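Local coordinates for FAD-binding PCMH-type domain-containing protein (Gibberella zeae, PDB 6YJO) that probably oxidises oligosaccharides as a flavoenzyme, holding its FAD cofactor through covalent links to the protein, at residues 250-263 / 354-368. Residues are numbered along the deposited sequence; the frame is centred on the assembly and turned at random.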
ATOM      1  N   TRP A 250      10.005  13.409 -23.117  1.00 65.82           N
ATOM      2  CA  TRP A 250      11.074  14.277 -22.643  1.00 65.81           C
ATOM      3  C   TRP A 250      12.444  13.783 -23.092  1.00 66.46           C
ATOM      4  O   TRP A 250      12.668  12.587 -23.293  1.00 64.33           O
ATOM      5  CB  TRP A 250      11.069  14.335 -21.117  1.00 63.54           C
ATOM      6  CG  TRP A 250       9.988  15.154 -20.501  1.00 62.94           C
ATOM      7  CD1 TRP A 250       9.267  16.152 -21.086  1.00 63.52           C
ATOM      8  CD2 TRP A 250       9.508  15.041 -19.159  1.00 62.71           C
ATOM      9  NE1 TRP A 250       8.366  16.668 -20.185  1.00 64.08           N
ATOM     10  CE2 TRP A 250       8.494  16.002 -18.995  1.00 63.58           C
ATOM     11  CE3 TRP A 250       9.841  14.218 -18.080  1.00 62.30           C
ATOM     12  CZ2 TRP A 250       7.807  16.162 -17.794  1.00 64.31           C
ATOM     13  CZ3 TRP A 250       9.161  14.378 -16.890  1.00 63.11           C
ATOM     14  CH2 TRP A 250       8.155  15.343 -16.755  1.00 64.18           C
ATOM     15  N   ASN A 251      13.363  14.732 -23.246  1.00 68.04           N
ATOM     16  CA  ASN A 251      14.792  14.475 -23.197  1.00 67.90           C
ATOM     17  C   ASN A 251      15.308  14.852 -21.811  1.00 65.45           C
ATOM     18  O   ASN A 251      14.594  15.451 -21.008  1.00 64.48           O
ATOM     19  CB  ASN A 251      15.516  15.256 -24.301  1.00 69.73           C
ATOM     20  CG  ASN A 251      15.288  16.758 -24.208  1.00 71.38           C
ATOM     21  OD1 ASN A 251      15.446  17.359 -23.151  1.00 70.64           O
ATOM     22  ND2 ASN A 251      14.905  17.365 -25.321  1.00 73.62           N
ATOM     23  N   GLU A 252      16.561  14.478 -21.530  1.00 66.14           N
ATOM     24  CA  GLU A 252      17.123  14.686 -20.197  1.00 68.04           C
ATOM     25  C   GLU A 252      16.814  16.075 -19.655  1.00 71.14           C
ATOM     26  O   GLU A 252      16.332  16.219 -18.527  1.00 72.52           O
ATOM     27  CB  GLU A 252      18.637  14.466 -20.221  1.00 70.37           C
ATOM     28  CG  GLU A 252      19.295  14.759 -18.881  1.00 71.30           C
ATOM     29  CD  GLU A 252      20.719  14.244 -18.787  1.00 70.85           C
ATOM     30  OE1 GLU A 252      21.094  13.377 -19.601  1.00 70.34           O
ATOM     31  OE2 GLU A 252      21.459  14.709 -17.897  1.00 71.66           O
ATOM     32  N   ASN A 253      17.080  17.114 -20.449  1.00 72.34           N
ATOM     33  CA  ASN A 253      16.937  18.476 -19.953  1.00 74.66           C
ATOM     34  C   ASN A 253      15.489  18.948 -19.937  1.00 73.94           C
ATOM     35  O   ASN A 253      15.153  19.825 -19.134  1.00 76.39           O
ATOM     36  CB  ASN A 253      17.788  19.441 -20.779  1.00 78.44           C
ATOM     37  CG  ASN A 253      17.564  20.880 -20.386  1.00 84.02           C
ATOM     38  OD1 ASN A 253      18.018  21.326 -19.332  1.00 85.08           O
ATOM     39  ND2 ASN A 253      16.855  21.618 -21.230  1.00 86.52           N
ATOM     40  N   GLU A 254      14.627  18.401 -20.800  1.00 76.35           N
ATOM     41  CA  GLU A 254      13.197  18.647 -20.668  1.00 77.40           C
ATOM     42  C   GLU A 254      12.598  17.927 -19.471  1.00 76.00           C
ATOM     43  O   GLU A 254      11.485  18.270 -19.059  1.00 75.74           O
ATOM     44  CB  GLU A 254      12.447  18.219 -21.931  1.00 76.73           C
ATOM     45  CG  GLU A 254      12.492  19.234 -23.056  1.00 78.36           C
ATOM     46  CD  GLU A 254      11.707  18.783 -24.270  1.00 78.31           C
ATOM     47  OE1 GLU A 254      11.433  17.570 -24.386  1.00 75.96           O
ATOM     48  OE2 GLU A 254      11.361  19.646 -25.106  1.00 80.80           O
ATOM     49  N   ALA A 255      13.302  16.939 -18.915  1.00 72.51           N
ATOM     50  CA  ALA A 255      12.848  16.249 -17.717  1.00 66.86           C
ATOM     51  C   ALA A 255      13.299  16.935 -16.433  1.00 63.84           C
ATOM     52  O   ALA A 255      12.573  16.886 -15.437  1.00 61.54           O
ATOM     53  CB  ALA A 255      13.340  14.800 -17.724  1.00 63.05           C
ATOM     54  N   VAL A 256      14.474  17.576 -16.416  1.00 64.98           N
ATOM     55  CA  VAL A 256      14.849  18.352 -15.234  1.00 66.62           C
ATOM     56  C   VAL A 256      13.890  19.522 -15.064  1.00 68.33           C
ATOM     57  O   VAL A 256      13.532  19.886 -13.941  1.00 70.21           O
ATOM     58  CB  VAL A 256      16.321  18.827 -15.298  1.00 69.08           C
ATOM     59  CG1 VAL A 256      17.233  17.770 -15.910  1.00 68.76           C
ATOM     60  CG2 VAL A 256      16.469  20.175 -16.019  1.00 73.00           C
ATOM     61  N   GLU A 257      13.439  20.110 -16.177  1.00 69.00           N
ATOM     62  CA  GLU A 257      12.476  21.205 -16.112  1.00 70.01           C
ATOM     63  C   GLU A 257      11.084  20.683 -15.783  1.00 68.61           C
ATOM     64  O   GLU A 257      10.429  21.171 -14.855  1.00 69.18           O
ATOM     65  CB  GLU A 257      12.463  21.970 -17.436  1.00 71.80           C
ATOM     66  CG  GLU A 257      13.025  23.380 -17.354  1.00 76.07           C
ATOM     67  CD  GLU A 257      14.435  23.419 -16.793  1.00 77.38           C
ATOM     68  OE1 GLU A 257      14.622  23.997 -15.702  1.00 78.65           O
ATOM     69  OE2 GLU A 257      15.350  22.866 -17.439  1.00 77.45           O
ATOM     70  N   GLY A 258      10.619  19.681 -16.530  1.00 66.21           N
ATOM     71  CA  GLY A 258       9.261  19.197 -16.341  1.00 64.57           C
ATOM     72  C   GLY A 258       9.000  18.706 -14.930  1.00 62.77           C
ATOM     73  O   GLY A 258       7.928  18.945 -14.369  1.00 62.09           O
ATOM     74  N   LEU A 259       9.972  18.006 -14.339  1.00 61.91           N
ATOM     75  CA  LEU A 259       9.792  17.503 -12.981  1.00 60.93           C
ATOM     76  C   LEU A 259       9.841  18.639 -11.967  1.00 64.13           C
ATOM     77  O   LEU A 259       9.106  18.623 -10.973  1.00 64.11           O
ATOM     78  CB  LEU A 259      10.852  16.447 -12.671  1.00 58.80           C
ATOM     79  CG  LEU A 259      10.634  15.125 -13.414  1.00 56.54           C
ATOM     80  CD1 LEU A 259      11.891  14.272 -13.420  1.00 55.97           C
ATOM     81  CD2 LEU A 259       9.465  14.353 -12.804  1.00 54.11           C
ATOM     82  N   LEU A 260      10.697  19.638 -12.199  1.00 64.51           N
ATOM     83  CA  LEU A 260      10.714  20.809 -11.328  1.00 64.53           C
ATOM     84  C   LEU A 260       9.403  21.579 -11.426  1.00 64.02           C
ATOM     85  O   LEU A 260       8.917  22.112 -10.424  1.00 62.87           O
ATOM     86  CB  LEU A 260      11.900  21.710 -11.680  1.00 66.33           C
ATOM     87  CG  LEU A 260      13.254  21.203 -11.182  1.00 66.32           C
ATOM     88  CD1 LEU A 260      14.403  21.868 -11.929  1.00 68.11           C
ATOM     89  CD2 LEU A 260      13.393  21.432  -9.674  1.00 66.63           C
ATOM     90  N   ALA A 261       8.808  21.631 -12.620  1.00 65.18           N
ATOM     91  CA  ALA A 261       7.526  22.310 -12.773  1.00 69.23           C
ATOM     92  C   ALA A 261       6.409  21.560 -12.061  1.00 67.73           C
ATOM     93  O   ALA A 261       5.449  22.181 -11.592  1.00 69.51           O
ATOM     94  CB  ALA A 261       7.195  22.476 -14.255  1.00 70.10           C
ATOM     95  N   MET A 262       6.523  20.234 -11.955  1.00 65.48           N
ATOM     96  CA  MET A 262       5.488  19.449 -11.291  1.00 64.42           C
ATOM     97  C   MET A 262       5.546  19.617  -9.779  1.00 62.21           C
ATOM     98  O   MET A 262       4.504  19.620  -9.117  1.00 59.60           O
ATOM     99  CB  MET A 262       5.628  17.974 -11.656  1.00 64.31           C
ATOM    100  CG  MET A 262       4.810  17.560 -12.860  1.00 65.91           C
ATOM    101  SD  MET A 262       4.935  15.789 -13.187  1.00 65.30           S
ATOM    102  CE  MET A 262       4.224  15.116 -11.689  1.00 62.82           C
ATOM    103  N   GLN A 263       6.751  19.736  -9.214  1.00 63.06           N
ATOM    104  CA  GLN A 263       6.872  20.019  -7.787  1.00 64.34           C
ATOM    105  C   GLN A 263       6.110  21.284  -7.424  1.00 66.70           C
ATOM    106  O   GLN A 263       5.342  21.303  -6.457  1.00 67.14           O
ATOM    107  CB  GLN A 263       8.342  20.161  -7.391  1.00 63.89           C
ATOM    108  CG  GLN A 263       9.228  18.993  -7.795  1.00 60.91           C
ATOM    109  CD  GLN A 263      10.506  18.934  -6.984  1.00 60.36           C
ATOM    110  OE1 GLN A 263      10.749  17.974  -6.252  1.00 59.97           O
ATOM    111  NE2 GLN A 263      11.341  19.960  -7.122  1.00 61.97           N
ATOM    112  N   ALA A 354      10.311  18.113  -1.772  1.00 66.23           N
ATOM    113  CA  ALA A 354      10.716  18.804  -2.990  1.00 68.07           C
ATOM    114  C   ALA A 354      12.205  18.630  -3.259  1.00 68.06           C
ATOM    115  O   ALA A 354      13.045  19.039  -2.453  1.00 69.71           O
ATOM    116  CB  ALA A 354      10.374  20.289  -2.861  1.00 72.82           C
ATOM    117  N   LEU A 355      12.533  18.014  -4.394  1.00 66.27           N
ATOM    118  CA  LEU A 355      13.925  17.890  -4.810  1.00 67.62           C
ATOM    119  C   LEU A 355      14.488  19.244  -5.240  1.00 70.83           C
ATOM    120  O   LEU A 355      13.775  20.100  -5.770  1.00 71.43           O
ATOM    121  CB  LEU A 355      14.058  16.895  -5.964  1.00 64.76           C
ATOM    122  CG  LEU A 355      14.169  15.406  -5.626  1.00 63.81           C
ATOM    123  CD1 LEU A 355      12.881  14.864  -5.014  1.00 62.51           C
ATOM    124  CD2 LEU A 355      14.549  14.625  -6.882  1.00 61.96           C
ATOM    125  N   THR A 356      15.789  19.424  -5.016  1.00 72.46           N
ATOM    126  CA  THR A 356      16.505  20.598  -5.491  1.00 73.74           C
ATOM    127  C   THR A 356      16.797  20.467  -6.983  1.00 72.70           C
ATOM    128  O   THR A 356      16.724  19.379  -7.555  1.00 69.52           O
ATOM    129  CB  THR A 356      17.817  20.774  -4.724  1.00 74.81           C
ATOM    130  OG1 THR A 356      18.709  19.706  -5.061  1.00 73.78           O
ATOM    131  CG2 THR A 356      17.567  20.771  -3.227  1.00 74.94           C
ATOM    132  N   ARG A 357      17.140  21.598  -7.610  1.00 80.23           N
ATOM    133  CA  ARG A 357      17.498  21.580  -9.027  1.00 79.33           C
ATOM    134  C   ARG A 357      18.536  20.504  -9.317  1.00 76.30           C
ATOM    135  O   ARG A 357      18.398  19.731 -10.270  1.00 74.20           O
ATOM    136  CB  ARG A 357      18.024  22.952  -9.462  1.00 83.34           C
ATOM    137  CG  ARG A 357      18.606  22.950 -10.876  1.00 84.17           C
ATOM    138  CD  ARG A 357      18.544  24.318 -11.543  1.00 85.96           C
ATOM    139  NE  ARG A 357      17.174  24.706 -11.874  1.00 84.13           N
ATOM    140  CZ  ARG A 357      16.545  24.377 -13.002  1.00 82.55           C
ATOM    141  NH1 ARG A 357      17.152  23.647 -13.931  1.00 80.91           N
ATOM    142  NH2 ARG A 357      15.297  24.781 -13.204  1.00 81.74           N
ATOM    143  N   ASN A 358      19.583  20.436  -8.492  1.00 77.11           N
ATOM    144  CA  ASN A 358      20.681  19.510  -8.738  1.00 76.48           C
ATOM    145  C   ASN A 358      20.304  18.067  -8.431  1.00 75.41           C
ATOM    146  O   ASN A 358      20.879  17.151  -9.029  1.00 76.07           O
ATOM    147  CB  ASN A 358      21.901  19.922  -7.912  1.00 77.89           C
ATOM    148  CG  ASN A 358      22.298  21.371  -8.143  1.00 80.43           C
ATOM    149  OD1 ASN A 358      22.251  22.191  -7.227  1.00 82.69           O
ATOM    150  ND2 ASN A 358      22.685  21.692  -9.377  1.00 80.51           N
ATOM    151  N   GLN A 359      19.349  17.849  -7.525  1.00 72.67           N
ATOM    152  CA  GLN A 359      18.864  16.497  -7.268  1.00 68.60           C
ATOM    153  C   GLN A 359      18.050  15.977  -8.446  1.00 65.54           C
ATOM    154  O   GLN A 359      18.199  14.817  -8.844  1.00 62.95           O
ATOM    155  CB  GLN A 359      18.040  16.480  -5.980  1.00 66.38           C
ATOM    156  CG  GLN A 359      18.890  16.341  -4.736  1.00 67.51           C
ATOM    157  CD  GLN A 359      18.262  16.992  -3.518  1.00 68.01           C
ATOM    158  OE1 GLN A 359      17.066  17.258  -3.492  1.00 66.49           O
ATOM    159  NE2 GLN A 359      19.083  17.275  -2.506  1.00 70.59           N
ATOM    160  N   VAL A 360      17.192  16.824  -9.025  1.00 65.74           N
ATOM    161  CA  VAL A 360      16.426  16.416 -10.198  1.00 64.05           C
ATOM    162  C   VAL A 360      17.353  16.171 -11.381  1.00 64.14           C
ATOM    163  O   VAL A 360      17.061  15.329 -12.238  1.00 62.37           O
ATOM    164  CB  VAL A 360      15.350  17.470 -10.537  1.00 64.03           C
ATOM    165  CG1 VAL A 360      14.470  16.990 -11.685  1.00 62.49           C
ATOM    166  CG2 VAL A 360      14.497  17.776  -9.315  1.00 63.64           C
ATOM    167  N   LYS A 361      18.483  16.883 -11.448  1.00 66.56           N
ATOM    168  CA  LYS A 361      19.424  16.682 -12.547  1.00 69.57           C
ATOM    169  C   LYS A 361      20.163  15.355 -12.402  1.00 71.18           C
ATOM    170  O   LYS A 361      20.435  14.682 -13.403  1.00 71.97           O
ATOM    171  CB  LYS A 361      20.406  17.857 -12.623  1.00 71.72           C
ATOM    172  CG  LYS A 361      19.776  19.145 -13.145  1.00 72.06           C
ATOM    173  CD  LYS A 361      20.613  20.387 -12.837  1.00 74.77           C
ATOM    174  CE  LYS A 361      21.861  20.493 -13.711  1.00 77.16           C
ATOM    175  NZ  LYS A 361      22.594  21.775 -13.482  1.00 80.10           N
ATOM    176  N   SER A 362      20.480  14.952 -11.166  1.00 73.29           N
ATOM    177  CA  SER A 362      21.147  13.671 -10.949  1.00 73.97           C
ATOM    178  C   SER A 362      20.230  12.506 -11.300  1.00 71.45           C
ATOM    179  O   SER A 362      20.681  11.509 -11.873  1.00 70.50           O
ATOM    180  CB  SER A 362      21.619  13.564  -9.497  1.00 74.97           C
ATOM    181  OG  SER A 362      22.168  12.282  -9.235  1.00 75.78           O
ATOM    182  N   PHE A 363      18.943  12.614 -10.962  1.00 71.23           N
ATOM    183  CA  PHE A 363      17.995  11.560 -11.309  1.00 70.65           C
ATOM    184  C   PHE A 363      17.857  11.427 -12.820  1.00 70.87           C
ATOM    185  O   PHE A 363      17.881  10.316 -13.358  1.00 69.14           O
ATOM    186  CB  PHE A 363      16.636  11.849 -10.667  1.00 67.89           C
ATOM    187  CG  PHE A 363      15.517  10.987 -11.190  1.00 64.18           C
ATOM    188  CD1 PHE A 363      15.560   9.611 -11.049  1.00 62.28           C
ATOM    189  CD2 PHE A 363      14.419  11.556 -11.816  1.00 63.21           C
ATOM    190  CE1 PHE A 363      14.534   8.817 -11.528  1.00 62.48           C
ATOM    191  CE2 PHE A 363      13.388  10.769 -12.297  1.00 62.82           C
ATOM    192  CZ  PHE A 363      13.446   9.394 -12.153  1.00 62.63           C
ATOM    193  N   ALA A 364      17.748  12.556 -13.523  1.00 72.79           N
ATOM    194  CA  ALA A 364      17.502  12.527 -14.962  1.00 73.35           C
ATOM    195  C   ALA A 364      18.750  12.132 -15.740  1.00 72.70           C
ATOM    196  O   ALA A 364      18.640  11.583 -16.839  1.00 73.25           O
ATOM    197  CB  ALA A 364      16.988  13.892 -15.430  1.00 76.84           C
ATOM    198  N   ARG A 365      19.940  12.413 -15.198  1.00 72.79           N
ATOM    199  CA  ARG A 365      21.179  11.958 -15.826  1.00 73.52           C
ATOM    200  C   ARG A 365      21.314  10.446 -15.714  1.00 72.52           C
ATOM    201  O   ARG A 365      21.708   9.775 -16.674  1.00 72.87           O
ATOM    202  CB  ARG A 365      22.381  12.653 -15.176  1.00 77.46           C
ATOM    203  CG  ARG A 365      23.739  12.352 -15.809  1.00 81.78           C
ATOM    204  CD  ARG A 365      24.788  13.340 -15.298  1.00 87.01           C
ATOM    205  NE  ARG A 365      26.048  13.285 -16.034  1.00 91.75           N
ATOM    206  CZ  ARG A 365      26.997  14.217 -15.963  1.00 95.65           C
ATOM    207  NH1 ARG A 365      26.835  15.287 -15.193  1.00 96.80           N
ATOM    208  NH2 ARG A 365      28.114  14.082 -16.667  1.00 97.96           N
ATOM    209  N   THR A 366      20.982   9.898 -14.545  1.00 72.17           N
ATOM    210  CA  THR A 366      21.099   8.466 -14.307  1.00 71.38           C
ATOM    211  C   THR A 366      20.029   7.683 -15.062  1.00 68.27           C
ATOM    212  O   THR A 366      20.285   6.563 -15.512  1.00 67.33           O
ATOM    213  CB  THR A 366      21.009   8.209 -12.801  1.00 72.24           C
ATOM    214  OG1 THR A 366      21.612   9.306 -12.099  1.00 74.24           O
ATOM    215  CG2 THR A 366      21.730   6.926 -12.420  1.00 73.14           C
ATOM    216  N   LEU A 367      18.840   8.266 -15.232  1.00 66.73           N
ATOM    217  CA  LEU A 367      17.744   7.585 -15.914  1.00 63.87           C
ATOM    218  C   LEU A 367      17.933   7.608 -17.425  1.00 61.39           C
ATOM    219  O   LEU A 367      17.850   6.567 -18.084  1.00 60.60           O
ATOM    220  CB  LEU A 367      16.416   8.240 -15.539  1.00 62.20           C
ATOM    221  CG  LEU A 367      15.153   7.443 -15.856  1.00 60.93           C
ATOM    222  CD1 LEU A 367      15.014   6.266 -14.898  1.00 61.02           C
ATOM    223  CD2 LEU A 367      13.929   8.348 -15.804  1.00 58.47           C
ATOM    224  N   PHE A 368      18.189   8.789 -17.993  1.00 62.02           N
ATOM    225  CA  PHE A 368      18.401   8.874 -19.434  1.00 62.59           C
ATOM    226  C   PHE A 368      19.718   8.227 -19.833  1.00 64.97           C
ATOM    227  O   PHE A 368      19.866   7.778 -20.976  1.00 66.08           O
ATOM    228  CB  PHE A 368      18.337  10.332 -19.892  1.00 63.45           C
ATOM    229  CG  PHE A 368      16.937  10.810 -20.151  1.00 62.09           C
ATOM    230  CD1 PHE A 368      16.380  10.705 -21.414  1.00 60.79           C
ATOM    231  CD2 PHE A 368      16.170  11.338 -19.126  1.00 61.86           C
ATOM    232  CE1 PHE A 368      15.088  11.130 -21.655  1.00 58.30           C
ATOM    233  CE2 PHE A 368      14.875  11.764 -19.361  1.00 59.62           C
ATOM    234  CZ  PHE A 368      14.335  11.659 -20.628  1.00 57.96           C
TER
HETATM  235  O   HOH W   1      20.427  16.394 -15.675  1.00 47.90           O
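Two helices laid against the same antiparallel sheet meet where Val360 packs on helix 252-268; the axes of the segments 252-263 and 357-368 approach to 9.0 Å at a crossing angle of 137°. The two Val360 methyls divide the work: CG1 lies 3.8 Å from Leu259 CB, while CG2 meets Leu260 CD2. Farther along, Val256 CG1 touches Ala364 CB. Phe368 closes this row, one ring face lying under the start of helix 252-268, with Glu252 N 3.5 Å above its centre. Beneath the pair runs the seven-stranded sheet of the domain that accompanies the FAD-binding domain in this oxidoreductase family; Phe363 reaches strand 380-386, and Met262 strands 273-280 and 380-386. At the other end Gln263, extended beyond CG, grips the backbone of Leu355 twice: OE1 accepts from Leu355 N at 2.6 Å on an in-plane lone pair, and NE2 donates almost straight (176°) to Leu355 O, which fixes the amide's rotation. On the outer side, Arg357 bends at chi3 (-70°), bringing NH2 2.7 Å from Glu257 OE1 in a nearly coplanar salt bridge, with Leu260 CD1 over one guanidinium face. A water donates to both Glu252 OE2 and Lys361 O, linking carboxylate to helix backbone.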